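Local coordinates for tailspike protein (PDB 6E1R) that probably binds and cleaves surface polysaccharide of its Acinetobacter host, serving as a trimeric phage tailspike hydrolase that recognises the host cell, at residues Ala157-Glu162 and Gly244-Asn249; Thr180-Thr185 and Ser193-Cys198; Ser203-Ile208 and Gly261-Met266; Ile267-Asp270 and Gln275-Phe278. One frame throughout, in Å; residues are numbered along the deposited sequence.

Interaction 1: residues Ala157-Glu162 and Gly244-Asn249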
loop_
_atom_site.group_PDB
_atom_site.type_symbol
_atom_site.label_atom_id
_atom_site.label_comp_id
_atom_site.label_asym_id
_atom_site.label_seq_id
_atom_site.Cartn_x
_atom_site.Cartn_y
_atom_site.Cartn_z
ATOM N N ALA A 157 15.316 -18.260 24.698
ATOM C CA ALA A 157 16.412 -17.361 24.368
ATOM C C ALA A 157 16.940 -17.635 22.965
ATOM O O ALA A 157 16.878 -18.760 22.459
ATOM C CB ALA A 157 17.542 -17.501 25.387
ATOM N N GLY A 158 17.466 -16.588 22.337
ATOM C CA GLY A 158 18.039 -16.742 21.009
ATOM C C GLY A 158 16.958 -16.951 19.967
ATOM O O GLY A 158 15.999 -16.176 19.867
ATOM N N PHE A 159 17.109 -18.017 19.180
ATOM C CA PHE A 159 16.152 -18.383 18.144
ATOM C C PHE A 159 15.454 -19.701 18.456
ATOM O O PHE A 159 14.840 -20.300 17.567
ATOM C CB PHE A 159 16.840 -18.470 16.780
ATOM C CG PHE A 159 17.497 -17.193 16.339
ATOM C CD1 PHE A 159 18.781 -16.877 16.753
ATOM C CD2 PHE A 159 16.838 -16.317 15.492
ATOM C CE1 PHE A 159 19.388 -15.707 16.342
ATOM C CE2 PHE A 159 17.442 -15.146 15.075
ATOM C CZ PHE A 159 18.717 -14.840 15.503
ATOM N N SER A 160 15.540 -20.165 19.705
ATOM C CA SER A 160 15.021 -21.481 20.061
ATOM C C SER A 160 13.505 -21.573 19.928
ATOM O O SER A 160 12.969 -22.685 19.871
ATOM C CB SER A 160 15.447 -21.839 21.483
ATOM O OG SER A 160 16.856 -21.764 21.624
ATOM N N SER A 161 12.803 -20.442 19.886
ATOM C CA SER A 161 11.360 -20.427 19.693
ATOM C C SER A 161 10.964 -20.014 18.282
ATOM O O SER A 161 9.779 -19.769 18.031
ATOM C CB SER A 161 10.699 -19.491 20.709
ATOM O OG SER A 161 10.918 -19.933 22.036
ATOM N N GLU A 162 11.923 -19.933 17.361
ATOM C CA GLU A 162 11.628 -19.487 16.006
ATOM C C GLU A 162 10.641 -20.432 15.330
ATOM O O GLU A 162 10.613 -21.635 15.605
ATOM C CB GLU A 162 12.917 -19.382 15.187
ATOM C CG GLU A 162 12.739 -18.755 13.813
ATOM C CD GLU A 162 14.029 -18.689 13.022
ATOM O OE1 GLU A 162 14.770 -19.693 12.997
ATOM O OE2 GLU A 162 14.305 -17.625 12.430
ATOM N N GLY A 244 21.798 -4.389 17.643
ATOM C CA GLY A 244 22.778 -5.080 16.823
ATOM C C GLY A 244 22.561 -6.563 16.611
ATOM O O GLY A 244 22.816 -7.078 15.520
ATOM N N THR A 245 22.097 -7.266 17.638
ATOM C CA THR A 245 21.966 -8.716 17.584
ATOM C C THR A 245 20.528 -9.198 17.627
ATOM O O THR A 245 20.199 -10.182 16.965
ATOM C CB THR A 245 22.736 -9.363 18.738
ATOM O OG1 THR A 245 22.276 -8.824 19.984
ATOM C CG2 THR A 245 24.228 -9.097 18.592
ATOM N N ARG A 246 19.660 -8.542 18.395
ATOM C CA ARG A 246 18.278 -9.002 18.534
ATOM C C ARG A 246 17.382 -7.766 18.518
ATOM O O ARG A 246 17.079 -7.191 19.567
ATOM C CB ARG A 246 18.118 -9.816 19.810
ATOM C CG ARG A 246 18.755 -11.185 19.680
ATOM C CD ARG A 246 18.833 -11.928 20.998
ATOM N NE ARG A 246 19.969 -12.856 21.027
ATOM C CZ ARG A 246 20.126 -13.912 20.232
ATOM N NH1 ARG A 246 19.218 -14.207 19.312
ATOM N NH2 ARG A 246 21.206 -14.674 20.353
ATOM N N GLU A 247 16.946 -7.373 17.320
ATOM C CA GLU A 247 16.118 -6.191 17.150
ATOM C C GLU A 247 14.722 -6.572 16.665
ATOM O O GLU A 247 14.580 -7.461 15.819
ATOM C CB GLU A 247 16.759 -5.225 16.148
ATOM C CG GLU A 247 18.168 -4.791 16.535
ATOM C CD GLU A 247 18.850 -3.971 15.455
ATOM O OE1 GLU A 247 18.268 -3.826 14.359
ATOM O OE2 GLU A 247 19.969 -3.473 15.701
ATOM N N PRO A 248 13.675 -5.920 17.174
ATOM C CA PRO A 248 12.315 -6.240 16.715
ATOM C C PRO A 248 12.045 -5.739 15.304
ATOM O O PRO A 248 11.793 -4.548 15.103
ATOM C CB PRO A 248 11.416 -5.532 17.741
ATOM C CG PRO A 248 12.332 -5.041 18.835
ATOM C CD PRO A 248 13.681 -4.888 18.222
ATOM N N ASN A 249 12.066 -6.641 14.324
ATOM C CA ASN A 249 11.995 -6.270 12.919
ATOM C C ASN A 249 10.825 -6.958 12.224
ATOM O O ASN A 249 10.315 -7.981 12.684
ATOM C CB ASN A 249 13.292 -6.640 12.187
ATOM C CG ASN A 249 14.526 -6.074 12.855
ATOM O OD1 ASN A 249 14.473 -5.032 13.506
ATOM N ND2 ASN A 249 15.650 -6.760 12.692
#
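Arg246 carries its guanidinium across to the turn at Gly158 and Phe159, joining two loops at the margin of a parallel beta-helix. The loop 244-249 begins with Gly244, whose backbone N donates to Glu247 OE2 at 2.8 Å and so ties the loop to itself; phi of 93° is easily adopted there because glycine has no side chain. Arg246 follows, its chain extended from CG to NE, long enough to span the gap. Its NH1 lies 3.3 Å from Gly158 CA and equally 3.3 Å from Phe159 CE1. Gly158 CA sits over one face of the guanidinium, displaced toward the rim, while Phe159 CD1 and CE1 lie at its edge, near its plane, the phenyl ring being turned 64° from it. Gly158 has a positive phi (72°) in the type II' turn Ala157-Ser160, a conformation glycine adopts readily. Glu247 O accepts a bond from Tyr189 OH, and Tyr189 also touches both Arg246 and Phe159. Pro248 packs on Asn211, and Asn249 OD1 takes the N-H of Thr274. No hydrogen bond crosses between the two loops, consistent with a small surface contact held by packing and perhaps by the diffuse charge of the arginine.

Interaction 2: residues Thr180-Thr185 and Ser193-Cys198; sequences TAFRST and STFDHC
Phe182 and Phe195 approach from opposite directions and meet in an offset edge-to-face pair, with Phe195 supplying the edge. Their ring centroids are 5.6 Å apart and the planes stand at 84°, nearly perpendicular. The touching corner of Phe195 is CE2, which comes within 3.5 Å of Phe182 CE1 and 3.8 Å of Phe182 CZ. Seen from the other partner, Phe182 CE1 lies near the plane of the Phe195 ring. Both residues lie on the inward side of their strands, and with CG anti to the carbonyl carbon (chi1 -63° for Phe182) each ring extends toward the other. This is the interior of a parallel beta-helix: strands 182-184 and 194-196 belong to different sheets, and their inward residues fill the core between them. Phenylalanine suits such a place, being wholly apolar and long enough to reach the side chain coming from the facing wall. Around the pair, Phe166 lies edge-to-face with Phe182 and nearly parallel to Phe195, while Phe217 stacks on Phe195. Phe166, Phe195 and Phe217 come from successive neighbouring strands of one sheet, an aromatic ladder of the kind common in beta-helices. Thr194, the residue before Phe195, is polar, and its OG1 is hydrogen-bonded both to Asp216 OD1 and to His197 NE2 of the second subunit.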
loop_
_atom_site.group_PDB
_atom_site.type_symbol
_atom_site.label_atom_id
_atom_site.label_comp_id
_atom_site.label_asym_id
_atom_site.label_seq_id
_atom_site.Cartn_x
_atom_site.Cartn_y
_atom_site.Cartn_z
ATOM N N THR A 180 0.595 -11.944 30.808
ATOM C CA THR A 180 0.689 -11.585 29.401
ATOM C C THR A 180 0.629 -12.869 28.588
ATOM O O THR A 180 0.821 -13.966 29.117
ATOM C CB THR A 180 1.974 -10.806 29.091
ATOM O OG1 THR A 180 2.014 -10.486 27.695
ATOM C CG2 THR A 180 3.201 -11.624 29.450
ATOM N N ALA A 181 0.360 -12.721 27.293
ATOM C CA ALA A 181 0.319 -13.892 26.426
ATOM C C ALA A 181 1.713 -14.405 26.092
ATOM O O ALA A 181 1.904 -15.619 25.956
ATOM C CB ALA A 181 -0.445 -13.573 25.140
ATOM N N PHE A 182 2.692 -13.510 25.961
ATOM C CA PHE A 182 4.049 -13.891 25.597
ATOM C C PHE A 182 5.050 -13.003 26.320
ATOM O O PHE A 182 4.808 -11.807 26.513
ATOM C CB PHE A 182 4.277 -13.786 24.082
ATOM C CG PHE A 182 3.409 -14.705 23.273
ATOM C CD1 PHE A 182 2.170 -14.286 22.817
ATOM C CD2 PHE A 182 3.835 -15.985 22.965
ATOM C CE1 PHE A 182 1.367 -15.130 22.073
ATOM C CE2 PHE A 182 3.037 -16.832 22.221
ATOM C CZ PHE A 182 1.803 -16.404 21.773
ATOM N N ARG A 183 6.174 -13.596 26.714
ATOM C CA ARG A 183 7.300 -12.852 27.256
ATOM C C ARG A 183 8.580 -13.572 26.859
ATOM O O ARG A 183 8.588 -14.793 26.678
ATOM C CB ARG A 183 7.225 -12.710 28.779
ATOM C CG ARG A 183 7.985 -11.506 29.318
ATOM C CD ARG A 183 7.820 -11.362 30.821
ATOM N NE ARG A 183 6.454 -11.006 31.194
ATOM C CZ ARG A 183 6.011 -9.759 31.310
ATOM N NH1 ARG A 183 6.826 -8.741 31.074
ATOM N NH2 ARG A 183 4.750 -9.532 31.657
ATOM N N SER A 184 9.659 -12.809 26.722
ATOM C CA SER A 184 10.929 -13.334 26.242
ATOM C C SER A 184 11.928 -13.446 27.386
ATOM O O SER A 184 12.034 -12.545 28.224
ATOM C CB SER A 184 11.512 -12.446 25.138
ATOM O OG SER A 184 10.737 -12.525 23.957
ATOM N N THR A 185 12.653 -14.561 27.417
ATOM C CA THR A 185 13.762 -14.744 28.343
ATOM C C THR A 185 15.048 -14.296 27.660
ATOM O O THR A 185 15.389 -14.799 26.583
ATOM C CB THR A 185 13.869 -16.200 28.795
ATOM O OG1 THR A 185 13.895 -17.060 27.649
ATOM C CG2 THR A 185 12.693 -16.572 29.683
ATOM N N SER A 193 6.458 -16.039 13.108
ATOM C CA SER A 193 5.181 -16.473 13.651
ATOM C C SER A 193 4.037 -15.809 12.895
ATOM O O SER A 193 4.222 -14.837 12.157
ATOM C CB SER A 193 5.079 -16.152 15.147
ATOM O OG SER A 193 3.883 -16.676 15.697
ATOM N N THR A 194 2.839 -16.353 13.092
ATOM C CA THR A 194 1.624 -15.805 12.507
ATOM C C THR A 194 0.532 -15.811 13.564
ATOM O O THR A 194 0.316 -16.828 14.229
ATOM C CB THR A 194 1.172 -16.611 11.281
ATOM O OG1 THR A 194 2.200 -16.589 10.283
ATOM C CG2 THR A 194 -0.108 -16.026 10.699
ATOM N N PHE A 195 -0.139 -14.676 13.728
ATOM C CA PHE A 195 -1.258 -14.540 14.654
ATOM C C PHE A 195 -2.515 -14.310 13.822
ATOM O O PHE A 195 -2.752 -13.204 13.329
ATOM C CB PHE A 195 -1.010 -13.408 15.645
ATOM C CG PHE A 195 0.169 -13.643 16.545
ATOM C CD1 PHE A 195 1.446 -13.273 16.149
ATOM C CD2 PHE A 195 0.006 -14.250 17.778
ATOM C CE1 PHE A 195 2.534 -13.492 16.972
ATOM C CE2 PHE A 195 1.091 -14.475 18.607
ATOM C CZ PHE A 195 2.357 -14.096 18.203
ATOM N N ASP A 196 -3.315 -15.362 13.662
ATOM C CA ASP A 196 -4.505 -15.336 12.817
ATOM C C ASP A 196 -5.738 -15.189 13.703
ATOM O O ASP A 196 -6.112 -16.126 14.416
ATOM C CB ASP A 196 -4.586 -16.602 11.966
ATOM C CG ASP A 196 -5.762 -16.590 11.007
ATOM O OD1 ASP A 196 -6.420 -15.538 10.869
ATOM O OD2 ASP A 196 -6.029 -17.641 10.387
ATOM N N HIS A 197 -6.363 -14.010 13.654
ATOM C CA HIS A 197 -7.612 -13.737 14.369
ATOM C C HIS A 197 -7.485 -14.017 15.864
ATOM O O HIS A 197 -8.428 -14.476 16.512
ATOM C CB HIS A 197 -8.780 -14.527 13.772
ATOM C CG HIS A 197 -9.191 -14.067 12.409
ATOM N ND1 HIS A 197 -8.417 -14.270 11.287
ATOM C CD2 HIS A 197 -10.301 -13.415 11.986
ATOM C CE1 HIS A 197 -9.031 -13.762 10.233
ATOM N NE2 HIS A 197 -10.176 -13.238 10.630
ATOM N N CYS A 198 -6.313 -13.731 16.426
ATOM C CA CYS A 198 -6.115 -13.895 17.857
ATOM C C CYS A 198 -6.605 -12.661 18.600
ATOM O O CYS A 198 -6.391 -11.528 18.165
ATOM C CB CYS A 198 -4.644 -14.161 18.177
ATOM S SG CYS A 198 -4.027 -15.752 17.571
#

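Interaction 3: residues Ser203-Ile208 and Gly261-Met266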
loop_
_atom_site.group_PDB
_atom_site.type_symbol
_atom_site.label_atom_id
_atom_site.label_comp_id
_atom_site.label_asym_id
_atom_site.label_seq_id
_atom_site.Cartn_x
_atom_site.Cartn_y
_atom_site.Cartn_z
ATOM N N SER A 203 -7.891 -7.524 30.096
ATOM C CA SER A 203 -7.490 -7.919 31.439
ATOM C C SER A 203 -5.991 -8.161 31.540
ATOM O O SER A 203 -5.432 -8.073 32.638
ATOM C CB SER A 203 -8.253 -9.173 31.868
ATOM O OG SER A 203 -8.101 -10.213 30.916
ATOM N N LEU A 204 -5.336 -8.463 30.423
ATOM C CA LEU A 204 -3.896 -8.660 30.419
ATOM C C LEU A 204 -3.175 -7.353 30.722
ATOM O O LEU A 204 -3.643 -6.263 30.381
ATOM C CB LEU A 204 -3.439 -9.192 29.060
ATOM C CG LEU A 204 -3.869 -10.602 28.660
ATOM C CD1 LEU A 204 -3.586 -10.837 27.182
ATOM C CD2 LEU A 204 -3.167 -11.644 29.517
ATOM N N ARG A 205 -2.019 -7.471 31.380
ATOM C CA ARG A 205 -1.161 -6.305 31.565
ATOM C C ARG A 205 -0.476 -5.921 30.260
ATOM O O ARG A 205 -0.399 -4.736 29.915
ATOM C CB ARG A 205 -0.132 -6.581 32.661
ATOM C CG ARG A 205 0.804 -5.419 32.940
ATOM C CD ARG A 205 0.043 -4.174 33.355
ATOM N NE ARG A 205 0.940 -3.047 33.587
ATOM C CZ ARG A 205 1.310 -2.184 32.647
ATOM N NH1 ARG A 205 0.861 -2.322 31.406
ATOM N NH2 ARG A 205 2.130 -1.185 32.944
ATOM N N TYR A 206 0.020 -6.911 29.521
ATOM C CA TYR A 206 0.572 -6.712 28.189
ATOM C C TYR A 206 -0.037 -7.743 27.254
ATOM O O TYR A 206 -0.136 -8.921 27.609
ATOM C CB TYR A 206 2.099 -6.845 28.185
ATOM C CG TYR A 206 2.804 -5.962 29.186
ATOM C CD1 TYR A 206 3.068 -4.630 28.902
ATOM C CD2 TYR A 206 3.212 -6.466 30.413
ATOM C CE1 TYR A 206 3.715 -3.822 29.816
ATOM C CE2 TYR A 206 3.861 -5.667 31.332
ATOM C CZ TYR A 206 4.108 -4.347 31.029
ATOM O OH TYR A 206 4.755 -3.550 31.945
ATOM N N GLY A 207 -0.455 -7.301 26.072
ATOM C CA GLY A 207 -0.931 -8.236 25.073
ATOM C C GLY A 207 0.180 -9.168 24.642
ATOM O O GLY A 207 0.047 -10.393 24.723
ATOM N N ILE A 208 1.288 -8.590 24.179
ATOM C CA ILE A 208 2.493 -9.335 23.828
ATOM C C ILE A 208 3.685 -8.587 24.407
ATOM O O ILE A 208 3.916 -7.424 24.059
ATOM C CB ILE A 208 2.658 -9.505 22.308
ATOM C CG1 ILE A 208 1.513 -10.340 21.730
ATOM C CG2 ILE A 208 3.999 -10.147 21.990
ATOM C CD1 ILE A 208 1.603 -10.538 20.234
ATOM N N GLY A 261 -6.513 1.411 25.310
ATOM C CA GLY A 261 -5.230 1.354 25.984
ATOM C C GLY A 261 -5.175 2.322 27.150
ATOM O O GLY A 261 -5.807 3.375 27.139
ATOM N N THR A 262 -4.401 1.960 28.176
ATOM C CA THR A 262 -4.321 2.786 29.376
ATOM C C THR A 262 -2.904 2.992 29.893
ATOM O O THR A 262 -2.735 3.674 30.909
ATOM C CB THR A 262 -5.182 2.189 30.504
ATOM O OG1 THR A 262 -4.999 0.769 30.552
ATOM C CG2 THR A 262 -6.655 2.499 30.279
ATOM N N ASP A 263 -1.891 2.446 29.232
ATOM C CA ASP A 263 -0.510 2.604 29.659
ATOM C C ASP A 263 0.084 3.849 29.001
ATOM O O ASP A 263 -0.632 4.694 28.455
ATOM C CB ASP A 263 0.277 1.336 29.334
ATOM C CG ASP A 263 1.487 1.154 30.229
ATOM O OD1 ASP A 263 1.746 2.044 31.067
ATOM O OD2 ASP A 263 2.172 0.118 30.100
ATOM N N ASP A 264 1.412 3.983 29.055
ATOM C CA ASP A 264 2.058 5.131 28.428
ATOM C C ASP A 264 1.930 5.082 26.913
ATOM O O ASP A 264 1.898 6.130 26.259
ATOM C CB ASP A 264 3.529 5.201 28.836
ATOM C CG ASP A 264 4.303 3.962 28.438
ATOM O OD1 ASP A 264 3.767 2.847 28.602
ATOM O OD2 ASP A 264 5.450 4.105 27.964
ATOM N N CYS A 265 1.852 3.882 26.340
ATOM C CA CYS A 265 1.626 3.727 24.913
ATOM C C CYS A 265 0.950 2.388 24.660
ATOM O O CYS A 265 0.845 1.541 25.550
ATOM C CB CYS A 265 2.933 3.845 24.119
ATOM S SG CYS A 265 4.232 2.713 24.644
HETATM N N MSE A 266 0.479 2.213 23.430
HETATM C CA MSE A 266 -0.203 0.987 23.040
HETATM C C MSE A 266 0.789 -0.007 22.446
HETATM O O MSE A 266 0.784 -1.188 22.791
HETATM C CB MSE A 266 -1.319 1.293 22.039
HETATM C CG MSE A 266 -2.289 0.146 21.807
HETATM SE SE MSE A 266 -3.189 -0.427 23.443
HETATM C CE MSE A 266 -4.802 -1.177 22.645
HETATM O O HOH W 1 4.465 -0.660 30.188
#
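Arg205 and Asp263 join two loops of the parallel beta-helix, each leading into a strand, 208-213 and 267-270. The ionic part is a salt bridge in which both terminal nitrogens converge on a single oxygen: Arg205 NH1 and NH2 are each 3.1 Å from Asp263 OD2. That oxygen lies in the guanidinium plane, but the nitrogens reach it from above the carboxylate, both from the same face, and the two planes stand 71° apart. The arginine therefore grips end-on, with one acceptor shared by two N-H groups. Its chain starts with CG anti to the backbone N and then bends at chi2 (59°), which carries the charged group over to Asp263. Arginine fits because it offers two donors side by side, aspartate because its short chain presents the carboxylate close to its own loop.

Other charges lie close by. Lys235 makes a long, weak ion pair with Asp263 OD2 and salt bridges to Asp264 OD1 and Glu268 OE1; Asp264 OD2 bridges to Lys294.

The aromatic contact is looser. Tyr206 CE1 lies 4.2 Å from Asp263 OD2, and Tyr206 OH stands over one face of the Arg205 guanidinium, offset toward the rim. A water lies between Asp263 OD2 and Tyr206 OH, its bond to the tyrosine weak and its very short approach to the carboxylate doubtful. Asp263 OD1 takes little part, staying 3.8 Å from Arg205 NH2.

Interaction 4: residues Ile267-Asp270 and Gln275-Phe278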
loop_
_atom_site.group_PDB
_atom_site.type_symbol
_atom_site.label_atom_id
_atom_site.label_comp_id
_atom_site.label_asym_id
_atom_site.label_seq_id
_atom_site.Cartn_x
_atom_site.Cartn_y
_atom_site.Cartn_z
ATOM N N ILE A 267 1.643 0.487 21.555
ATOM C CA ILE A 267 2.663 -0.317 20.894
ATOM C C ILE A 267 4.020 0.309 21.177
ATOM O O ILE A 267 4.176 1.533 21.101
ATOM C CB ILE A 267 2.408 -0.423 19.377
ATOM C CG1 ILE A 267 0.994 -0.945 19.113
ATOM C CG2 ILE A 267 3.439 -1.328 18.721
ATOM C CD1 ILE A 267 0.610 -0.962 17.651
ATOM N N GLU A 268 5.002 -0.529 21.505
ATOM C CA GLU A 268 6.326 -0.050 21.872
ATOM C C GLU A 268 7.379 -1.056 21.437
ATOM O O GLU A 268 7.214 -2.264 21.633
ATOM C CB GLU A 268 6.431 0.189 23.383
ATOM C CG GLU A 268 7.807 0.640 23.847
ATOM C CD GLU A 268 7.869 0.886 25.343
ATOM O OE1 GLU A 268 6.984 0.384 26.066
ATOM O OE2 GLU A 268 8.805 1.578 25.795
ATOM N N TRP A 269 8.459 -0.550 20.844
ATOM C CA TRP A 269 9.625 -1.368 20.545
ATOM C C TRP A 269 10.853 -0.471 20.504
ATOM O O TRP A 269 10.752 0.729 20.235
ATOM C CB TRP A 269 9.471 -2.141 19.228
ATOM C CG TRP A 269 9.652 -1.324 17.983
ATOM C CD1 TRP A 269 10.817 -1.113 17.305
ATOM C CD2 TRP A 269 8.630 -0.642 17.245
ATOM N NE1 TRP A 269 10.588 -0.328 16.201
ATOM C CE2 TRP A 269 9.254 -0.025 16.141
ATOM C CE3 TRP A 269 7.251 -0.485 17.414
ATOM C CZ2 TRP A 269 8.546 0.735 15.211
ATOM C CZ3 TRP A 269 6.550 0.271 16.489
ATOM C CH2 TRP A 269 7.199 0.873 15.402
ATOM N N ASP A 270 12.009 -1.059 20.787
ATOM C CA ASP A 270 13.251 -0.303 20.903
ATOM C C ASP A 270 14.315 -0.935 20.008
ATOM O O ASP A 270 14.018 -1.664 19.052
ATOM C CB ASP A 270 13.693 -0.233 22.372
ATOM C CG ASP A 270 13.916 -1.608 22.986
ATOM O OD1 ASP A 270 13.758 -2.622 22.276
ATOM O OD2 ASP A 270 14.253 -1.673 24.188
ATOM N N GLN A 275 10.827 -1.791 10.139
ATOM C CA GLN A 275 9.714 -2.290 9.330
ATOM C C GLN A 275 8.557 -2.780 10.208
ATOM O O GLN A 275 8.290 -3.975 10.346
ATOM C CB GLN A 275 10.196 -3.385 8.371
ATOM C CG GLN A 275 11.202 -2.893 7.340
ATOM C CD GLN A 275 10.574 -2.000 6.290
ATOM O OE1 GLN A 275 9.490 -2.288 5.782
ATOM N NE2 GLN A 275 11.252 -0.906 5.959
ATOM N N TRP A 276 7.871 -1.803 10.796
ATOM C CA TRP A 276 6.587 -2.004 11.461
ATOM C C TRP A 276 5.546 -1.232 10.657
ATOM O O TRP A 276 5.543 0.004 10.666
ATOM C CB TRP A 276 6.624 -1.515 12.908
ATOM C CG TRP A 276 7.434 -2.350 13.861
ATOM C CD1 TRP A 276 8.769 -2.624 13.783
ATOM C CD2 TRP A 276 6.965 -2.981 15.060
ATOM N NE1 TRP A 276 9.156 -3.400 14.849
ATOM C CE2 TRP A 276 8.067 -3.633 15.648
ATOM C CE3 TRP A 276 5.718 -3.067 15.688
ATOM C CZ2 TRP A 276 7.961 -4.358 16.835
ATOM C CZ3 TRP A 276 5.614 -3.788 16.865
ATOM C CH2 TRP A 276 6.729 -4.425 17.424
ATOM N N HIS A 277 4.669 -1.950 9.961
ATOM C CA HIS A 277 3.684 -1.327 9.089
ATOM C C HIS A 277 2.284 -1.801 9.455
ATOM O O HIS A 277 2.104 -2.890 10.006
ATOM C CB HIS A 277 3.981 -1.620 7.614
ATOM C CG HIS A 277 5.334 -1.160 7.171
ATOM N ND1 HIS A 277 5.734 0.157 7.250
ATOM C CD2 HIS A 277 6.383 -1.841 6.652
ATOM C CE1 HIS A 277 6.969 0.268 6.797
ATOM N NE2 HIS A 277 7.385 -0.930 6.426
ATOM N N PHE A 278 1.294 -0.967 9.137
ATOM C CA PHE A 278 -0.092 -1.180 9.547
ATOM C C PHE A 278 -1.004 -0.978 8.344
ATOM O O PHE A 278 -1.190 0.154 7.885
ATOM C CB PHE A 278 -0.475 -0.234 10.686
ATOM C CG PHE A 278 0.401 -0.363 11.900
ATOM C CD1 PHE A 278 1.597 0.331 11.990
ATOM C CD2 PHE A 278 0.026 -1.176 12.955
ATOM C CE1 PHE A 278 2.403 0.209 13.105
ATOM C CE2 PHE A 278 0.826 -1.300 14.075
ATOM C CZ PHE A 278 2.016 -0.607 14.149
#
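Strands 267-270 and 276-278 run nearly antiparallel, at 159°, with axes 11.1 Å apart, so they face one another through side chains and share no backbone hydrogen bonds. They are opposing walls of a parallel beta-helix, each bonded to neighbours in its own parallel sheet, and the inward residues Ile267, Trp269, Trp276 and Phe278 fill the space between.

The two tryptophans dominate. Their indoles lie face to face, planes 3° apart, with the six-membered ring of Trp269 over the five-membered ring of Trp276 and those centroids 3.5 Å apart. The side chains slide past each other in opposite directions, so each indole extends toward the base of the other: Trp276 CB sits 3.5 Å from Trp269 CH2, and Trp269 CB 3.6 Å from Trp276 CZ2. Trp269 achieves this with CG between its backbone N and carbonyl carbon (chi1 76°). Tryptophan suits the site because a broad flat surface buries much apolar area while its N-H can still be satisfied at the rim: Trp269 NE1 bonds to Gly273 O and Trp276 NE1 to Pro248 O.

Ile267 adds two branches to the core. CG2 meets Trp276 CZ3 at 3.8 Å, while CD1 lies 3.6 Å from CE2 of Phe278, whose ring also stacks on Phe253. His277 lies between Trp276 and Phe278 in sequence but packs outward on Gly305 of the second subunit, and its NE2 donates to Gln275 OE1 at 2.6 Å.

In the fold
Along the chain, interaction 2 is nested within the loop closed by interaction 1, interactions 1 and 3 interleave, and interaction 4 follows them all. Interactions 2 and 4, with centres about 15 Å apart, are buried pairs in the interior of the same beta-helix; each has a segment in the sheet that includes strands 189-196 and 273-278, and each touches the second subunit. Interactions 1 and 3 lie at the surface, with centres about 22 Å apart, among the loops between strands. Thr180 of interaction 2 bonds to Tyr206 of interaction 3, and interaction 1 abuts both interactions 2 and 4. Aromatic packing inside and arginine-mediated loop contacts outside thus combine in one elongated trimeric spike.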